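PDB 4NRH: CopN from Chlamydia pneumoniae, which probably acts as a type III secretion gatekeeper, binding the chaperone Scc3 in a complex that directs the secretion of translocator proteins. Local coordinates for residues A[193-198]-A[232-237]; A[150-155]-A[225-230]. All coordinates share one frame; numbering follows the deposited sequence.

Contact 1: A[193-198]-A[232-237]; sequences QAVLTS and SYHKII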
loop_
_atom_site.group_PDB
_atom_site.type_symbol
_atom_site.label_atom_id
_atom_site.label_comp_id
_atom_site.label_asym_id
_atom_site.label_seq_id
_atom_site.Cartn_x
_atom_site.Cartn_y
_atom_site.Cartn_z
ATOM N N GLN A 193 -1.082 -5.019 -4.289
ATOM C CA GLN A 193 -0.972 -5.844 -3.090
ATOM C C GLN A 193 -2.201 -5.690 -2.198
ATOM O O GLN A 193 -2.617 -6.637 -1.534
ATOM C CB GLN A 193 0.294 -5.487 -2.308
ATOM C CG GLN A 193 1.586 -5.824 -3.035
ATOM C CD GLN A 193 2.811 -5.646 -2.159
ATOM O OE1 GLN A 193 2.934 -4.656 -1.438
ATOM N NE2 GLN A 193 3.721 -6.612 -2.214
ATOM N N ALA A 194 -2.776 -4.491 -2.190
ATOM C CA ALA A 194 -3.997 -4.235 -1.435
ATOM C C ALA A 194 -5.168 -4.992 -2.053
ATOM O O ALA A 194 -5.956 -5.626 -1.349
ATOM C CB ALA A 194 -4.292 -2.744 -1.383
ATOM N N VAL A 195 -5.273 -4.916 -3.376
ATOM C CA VAL A 195 -6.299 -5.634 -4.124
ATOM C C VAL A 195 -6.203 -7.145 -3.900
ATOM O O VAL A 195 -7.219 -7.825 -3.746
ATOM C CB VAL A 195 -6.199 -5.322 -5.635
ATOM C CG1 VAL A 195 -7.044 -6.289 -6.449
ATOM C CG2 VAL A 195 -6.621 -3.886 -5.905
ATOM N N LEU A 196 -4.976 -7.656 -3.859
ATOM C CA LEU A 196 -4.736 -9.084 -3.662
ATOM C C LEU A 196 -5.278 -9.608 -2.333
ATOM O O LEU A 196 -5.666 -10.771 -2.235
ATOM C CB LEU A 196 -3.238 -9.390 -3.759
ATOM C CG LEU A 196 -2.626 -9.370 -5.160
ATOM C CD1 LEU A 196 -1.123 -9.578 -5.088
ATOM C CD2 LEU A 196 -3.276 -10.428 -6.036
ATOM N N THR A 197 -5.290 -8.756 -1.312
ATOM C CA THR A 197 -5.799 -9.149 -0.000
ATOM C C THR A 197 -7.268 -9.555 -0.073
ATOM O O THR A 197 -7.706 -10.453 0.647
ATOM C CB THR A 197 -5.644 -8.018 1.034
ATOM O OG1 THR A 197 -6.458 -6.902 0.653
ATOM C CG2 THR A 197 -4.190 -7.575 1.129
ATOM N N SER A 198 -8.024 -8.890 -0.941
ATOM C CA SER A 198 -9.432 -9.216 -1.135
ATOM C C SER A 198 -9.593 -10.595 -1.761
ATOM O O SER A 198 -10.357 -11.422 -1.268
ATOM C CB SER A 198 -10.115 -8.166 -2.011
ATOM O OG SER A 198 -10.028 -6.882 -1.427
ATOM N N SER A 232 -17.007 -7.991 -7.492
ATOM C CA SER A 232 -18.201 -7.290 -7.027
ATOM C C SER A 232 -17.852 -6.406 -5.836
ATOM O O SER A 232 -18.299 -5.263 -5.746
ATOM C CB SER A 232 -19.304 -8.282 -6.648
ATOM O OG SER A 232 -19.888 -8.865 -7.800
ATOM N N TYR A 233 -17.054 -6.956 -4.926
ATOM C CA TYR A 233 -16.568 -6.236 -3.752
ATOM C C TYR A 233 -15.847 -4.953 -4.153
ATOM O O TYR A 233 -16.082 -3.889 -3.579
ATOM C CB TYR A 233 -15.645 -7.141 -2.932
ATOM C CG TYR A 233 -15.093 -6.525 -1.666
ATOM C CD1 TYR A 233 -15.936 -6.089 -0.652
ATOM C CD2 TYR A 233 -13.723 -6.410 -1.471
ATOM C CE1 TYR A 233 -15.430 -5.535 0.511
ATOM C CE2 TYR A 233 -13.206 -5.863 -0.314
ATOM C CZ TYR A 233 -14.063 -5.426 0.675
ATOM O OH TYR A 233 -13.548 -4.877 1.828
ATOM N N HIS A 234 -14.969 -5.062 -5.144
ATOM C CA HIS A 234 -14.205 -3.917 -5.628
ATOM C C HIS A 234 -15.086 -2.939 -6.398
ATOM O O HIS A 234 -14.863 -1.730 -6.358
ATOM C CB HIS A 234 -13.047 -4.389 -6.507
ATOM C CG HIS A 234 -11.992 -5.138 -5.756
ATOM N ND1 HIS A 234 -11.284 -6.183 -6.308
ATOM C CD2 HIS A 234 -11.525 -4.992 -4.494
ATOM C CE1 HIS A 234 -10.427 -6.650 -5.418
ATOM N NE2 HIS A 234 -10.552 -5.944 -4.309
ATOM N N LYS A 235 -16.083 -3.470 -7.099
ATOM C CA LYS A 235 -17.053 -2.640 -7.806
ATOM C C LYS A 235 -17.833 -1.784 -6.818
ATOM O O LYS A 235 -18.094 -0.606 -7.064
ATOM C CB LYS A 235 -18.013 -3.508 -8.622
ATOM C CG LYS A 235 -18.958 -2.725 -9.518
ATOM C CD LYS A 235 -19.731 -3.650 -10.444
ATOM C CE LYS A 235 -20.772 -2.888 -11.249
ATOM N NZ LYS A 235 -21.569 -3.797 -12.122
ATOM N N ILE A 236 -18.200 -2.393 -5.697
ATOM C CA ILE A 236 -18.936 -1.705 -4.644
ATOM C C ILE A 236 -18.050 -0.687 -3.921
ATOM O O ILE A 236 -18.484 0.430 -3.638
ATOM C CB ILE A 236 -19.520 -2.714 -3.636
ATOM C CG1 ILE A 236 -20.590 -3.572 -4.310
ATOM C CG2 ILE A 236 -20.116 -2.001 -2.448
ATOM C CD1 ILE A 236 -21.242 -4.575 -3.385
ATOM N N ILE A 237 -16.811 -1.076 -3.630
ATOM C CA ILE A 237 -15.858 -0.173 -2.988
ATOM C C ILE A 237 -15.560 1.036 -3.872
ATOM O O ILE A 237 -15.473 2.167 -3.391
ATOM C CB ILE A 237 -14.534 -0.896 -2.652
ATOM C CG1 ILE A 237 -14.724 -1.831 -1.458
ATOM C CG2 ILE A 237 -13.428 0.101 -2.345
ATOM C CD1 ILE A 237 -13.439 -2.477 -0.995
#

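Contact 2: A[150-155]-A[225-230]; sequences YTYQDM and NFVKVA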
loop_
_atom_site.group_PDB
_atom_site.type_symbol
_atom_site.label_atom_id
_atom_site.label_comp_id
_atom_site.label_asym_id
_atom_site.label_seq_id
_atom_site.Cartn_x
_atom_site.Cartn_y
_atom_site.Cartn_z
ATOM N N TYR A 150 -0.108 -16.447 -13.136
ATOM C CA TYR A 150 0.106 -16.983 -11.796
ATOM C C TYR A 150 -1.177 -17.306 -11.044
ATOM O O TYR A 150 -2.235 -16.736 -11.313
ATOM C CB TYR A 150 0.926 -15.997 -10.960
ATOM C CG TYR A 150 2.248 -15.614 -11.577
ATOM C CD1 TYR A 150 3.344 -16.462 -11.495
ATOM C CD2 TYR A 150 2.403 -14.404 -12.239
ATOM C CE1 TYR A 150 4.558 -16.118 -12.058
ATOM C CE2 TYR A 150 3.614 -14.049 -12.806
ATOM C CZ TYR A 150 4.688 -14.911 -12.712
ATOM O OH TYR A 150 5.894 -14.565 -13.274
ATOM N N THR A 151 -1.067 -18.232 -10.097
ATOM C CA THR A 151 -2.124 -18.450 -9.123
ATOM C C THR A 151 -2.164 -17.235 -8.205
ATOM O O THR A 151 -1.171 -16.519 -8.074
ATOM C CB THR A 151 -1.896 -19.723 -8.294
ATOM O OG1 THR A 151 -0.660 -19.612 -7.576
ATOM C CG2 THR A 151 -1.850 -20.952 -9.196
ATOM N N TYR A 152 -3.304 -17.005 -7.564
ATOM C CA TYR A 152 -3.459 -15.852 -6.687
ATOM C C TYR A 152 -2.530 -15.900 -5.474
ATOM O O TYR A 152 -2.016 -14.866 -5.050
ATOM C CB TYR A 152 -4.920 -15.716 -6.247
ATOM C CG TYR A 152 -5.808 -15.203 -7.358
ATOM C CD1 TYR A 152 -5.871 -13.846 -7.646
ATOM C CD2 TYR A 152 -6.566 -16.073 -8.133
ATOM C CE1 TYR A 152 -6.669 -13.368 -8.666
ATOM C CE2 TYR A 152 -7.370 -15.602 -9.157
ATOM C CZ TYR A 152 -7.416 -14.248 -9.417
ATOM O OH TYR A 152 -8.212 -13.769 -10.431
ATOM N N GLN A 153 -2.312 -17.087 -4.915
ATOM C CA GLN A 153 -1.425 -17.213 -3.761
ATOM C C GLN A 153 0.031 -16.924 -4.132
ATOM O O GLN A 153 0.809 -16.457 -3.298
ATOM C CB GLN A 153 -1.533 -18.600 -3.120
ATOM C CG GLN A 153 -1.172 -19.761 -4.027
ATOM C CD GLN A 153 -1.174 -21.086 -3.288
ATOM O OE1 GLN A 153 -0.427 -21.273 -2.326
ATOM N NE2 GLN A 153 -2.015 -22.011 -3.729
ATOM N N ASP A 154 0.399 -17.201 -5.379
ATOM C CA ASP A 154 1.745 -16.899 -5.858
ATOM C C ASP A 154 1.933 -15.411 -6.129
ATOM O O ASP A 154 3.052 -14.905 -6.072
ATOM C CB ASP A 154 2.062 -17.698 -7.126
ATOM C CG ASP A 154 2.436 -19.137 -6.830
ATOM O OD1 ASP A 154 2.657 -19.462 -5.644
ATOM O OD2 ASP A 154 2.516 -19.942 -7.783
ATOM N N MET A 155 0.836 -14.716 -6.421
ATOM C CA MET A 155 0.893 -13.305 -6.797
ATOM C C MET A 155 1.482 -12.423 -5.700
ATOM O O MET A 155 2.140 -11.423 -5.988
ATOM C CB MET A 155 -0.501 -12.795 -7.163
ATOM C CG MET A 155 -1.059 -13.366 -8.452
ATOM S SD MET A 155 -2.640 -12.623 -8.896
ATOM C CE MET A 155 -3.248 -13.813 -10.087
ATOM N N ASN A 225 -18.057 -17.704 -8.175
ATOM C CA ASN A 225 -16.761 -18.076 -7.619
ATOM C C ASN A 225 -16.128 -16.901 -6.881
ATOM O O ASN A 225 -16.640 -15.782 -6.933
ATOM C CB ASN A 225 -15.831 -18.587 -8.722
ATOM C CG ASN A 225 -15.752 -17.643 -9.906
ATOM O OD1 ASN A 225 -15.281 -16.513 -9.787
ATOM N ND2 ASN A 225 -16.217 -18.107 -11.061
ATOM N N PHE A 226 -15.015 -17.152 -6.198
ATOM C CA PHE A 226 -14.393 -16.128 -5.360
ATOM C C PHE A 226 -13.856 -14.949 -6.169
ATOM O O PHE A 226 -13.736 -13.839 -5.649
ATOM C CB PHE A 226 -13.276 -16.739 -4.506
ATOM C CG PHE A 226 -12.011 -17.031 -5.264
ATOM C CD1 PHE A 226 -11.859 -18.222 -5.954
ATOM C CD2 PHE A 226 -10.963 -16.123 -5.265
ATOM C CE1 PHE A 226 -10.692 -18.496 -6.644
ATOM C CE2 PHE A 226 -9.796 -16.392 -5.953
ATOM C CZ PHE A 226 -9.661 -17.579 -6.642
ATOM N N VAL A 227 -13.532 -15.189 -7.435
ATOM C CA VAL A 227 -13.072 -14.122 -8.315
ATOM C C VAL A 227 -14.226 -13.175 -8.633
ATOM O O VAL A 227 -14.068 -11.953 -8.603
ATOM C CB VAL A 227 -12.474 -14.678 -9.621
ATOM C CG1 VAL A 227 -12.100 -13.543 -10.562
ATOM C CG2 VAL A 227 -11.260 -15.545 -9.316
ATOM N N LYS A 228 -15.387 -13.751 -8.935
ATOM C CA LYS A 228 -16.593 -12.974 -9.200
ATOM C C LYS A 228 -16.982 -12.140 -7.985
ATOM O O LYS A 228 -17.334 -10.967 -8.112
ATOM C CB LYS A 228 -17.748 -13.896 -9.596
ATOM C CG LYS A 228 -17.764 -14.287 -11.065
ATOM C CD LYS A 228 -17.986 -13.074 -11.955
ATOM C CE LYS A 228 -18.210 -13.483 -13.402
ATOM N NZ LYS A 228 -18.471 -12.307 -14.278
ATOM N N VAL A 229 -16.922 -12.758 -6.810
ATOM C CA VAL A 229 -17.258 -12.083 -5.561
ATOM C C VAL A 229 -16.284 -10.942 -5.275
ATOM O O VAL A 229 -16.689 -9.859 -4.849
ATOM C CB VAL A 229 -17.258 -13.068 -4.372
ATOM C CG1 VAL A 229 -17.565 -12.339 -3.075
ATOM C CG2 VAL A 229 -18.262 -14.187 -4.608
ATOM N N ALA A 230 -15.000 -11.191 -5.520
ATOM C CA ALA A 230 -13.966 -10.183 -5.309
ATOM C C ALA A 230 -14.151 -8.982 -6.228
ATOM O O ALA A 230 -13.943 -7.840 -5.819
ATOM C CB ALA A 230 -12.585 -10.792 -5.512
#

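Contact 1: A[193-198]-A[232-237]
V195 and S198, one turn apart on helix 179-215, meet Y233 and H234 on helix 226-237. The two segments run at 125° to each other, more antiparallel than parallel, with their axes 11.1 Å apart at closest approach. That is too wide for backbones to meet, so the gap is bridged by side chains, chiefly the imidazole of H234. Its ring, with CG anti to the carbonyl carbon (chi1 -68°), reaches across so that NE2 lies 3.1 Å from S198 OG. This is the hydrogen bond of the contact, and the hydroxyl meets the ring at its edge, near its plane. S198 CB is nearly as close, 3.2 Å from H234 NE2, so the bond leaves OG at an acute angle, about 83°, and is far from ideal. On the next ring atom, the V195 methyl CG1 touches H234 CE1 at 3.6 Å in an oblique approach. S198 OG has a second neighbour: it sits at the edge of the Y233 ring, in its plane, 3.5 Å from CE2. I237 CD1 lies over one face of that tyrosine, while Y233 OH is hydrogen-bonded to T276. The packing continues through S198 on L280 and through F202, which meets Y233 edge-to-face. The contact packs helix 179-215 against helix 226-237, whose residues 232-237 fall in the third helical domain of the low calcium response E family. With either partner able to supply the proton, a neutral H234 could donate or accept here, whereas a doubly protonated imidazole would probably keep the bond as the donor.

Contact 2: A[150-155]-A[225-230]
Y152, at the start of helix 152-172, meets F226 and V227 in the first turn of helix 226-237; the backbones stay well apart, with the CA atoms of Y152 and V227 9.9 Å from each other. The aromatic pair is an offset edge-to-face stack: the F226 ring turns its edge to the face of Y152, with the planes at 79° and the ring centroids 5.5 Å apart. The closest atoms are F226 CZ and Y152 CD2, at 3.8 Å. F226 holds CG between its backbone N and carbonyl carbon (chi1 76°), the crowded position for a side chain, on the first residue of a helix, where no preceding turn stands in the way. V227 fills the corner between the rings. Its CG2 methyl lies over one face of F226 and also approaches Y152, 3.7 Å from OH and 3.9 Å from CE2. T151 and N225 sit at N-cap positions, and segment 225-230 falls in the third helical domain of the type III secretion low calcium response E family. N225 OD1 accepts from K228 N at 2.9 Å, the donor tilted 26° from the carbonyl plane; the matching bond from D154 N to T151 OG1 is weak, at 3.4 Å. On the face of Y152 away from F226 and V227, the M155 CE methyl sits toward the rim. Side chains of helix 179-215 add to the site: the Y152 ring meets that of Y199 with the planes nearly parallel, F226 touches E203, and M155 packs on L196. Besides touching V227, Y152 OH makes a weak hydrogen bond with Q147 NE2.

Overall arrangement
Contacts 1 and 2 use successive parts of helix 226-237, whose first turn meets Y152 and whose later part carries Y233 and H234 to V195 and S198. Their centres are about 11 Å apart, on the same side of the chain's centre. They touch directly where L196 CD2 packs 3.7 Å from M155 SD, joining helices 152-172 and 179-215, which are consecutive in the chain. Helix 179-215 also links them through its consecutive residues S198 and Y199, which serve contact 1 and the Y152 ring of contact 2. Only contact 1 has segments touching the bound chaperone, through Q193, A194 and T197. Neither contact takes part in the sodium site formed by A23, N26 and I29.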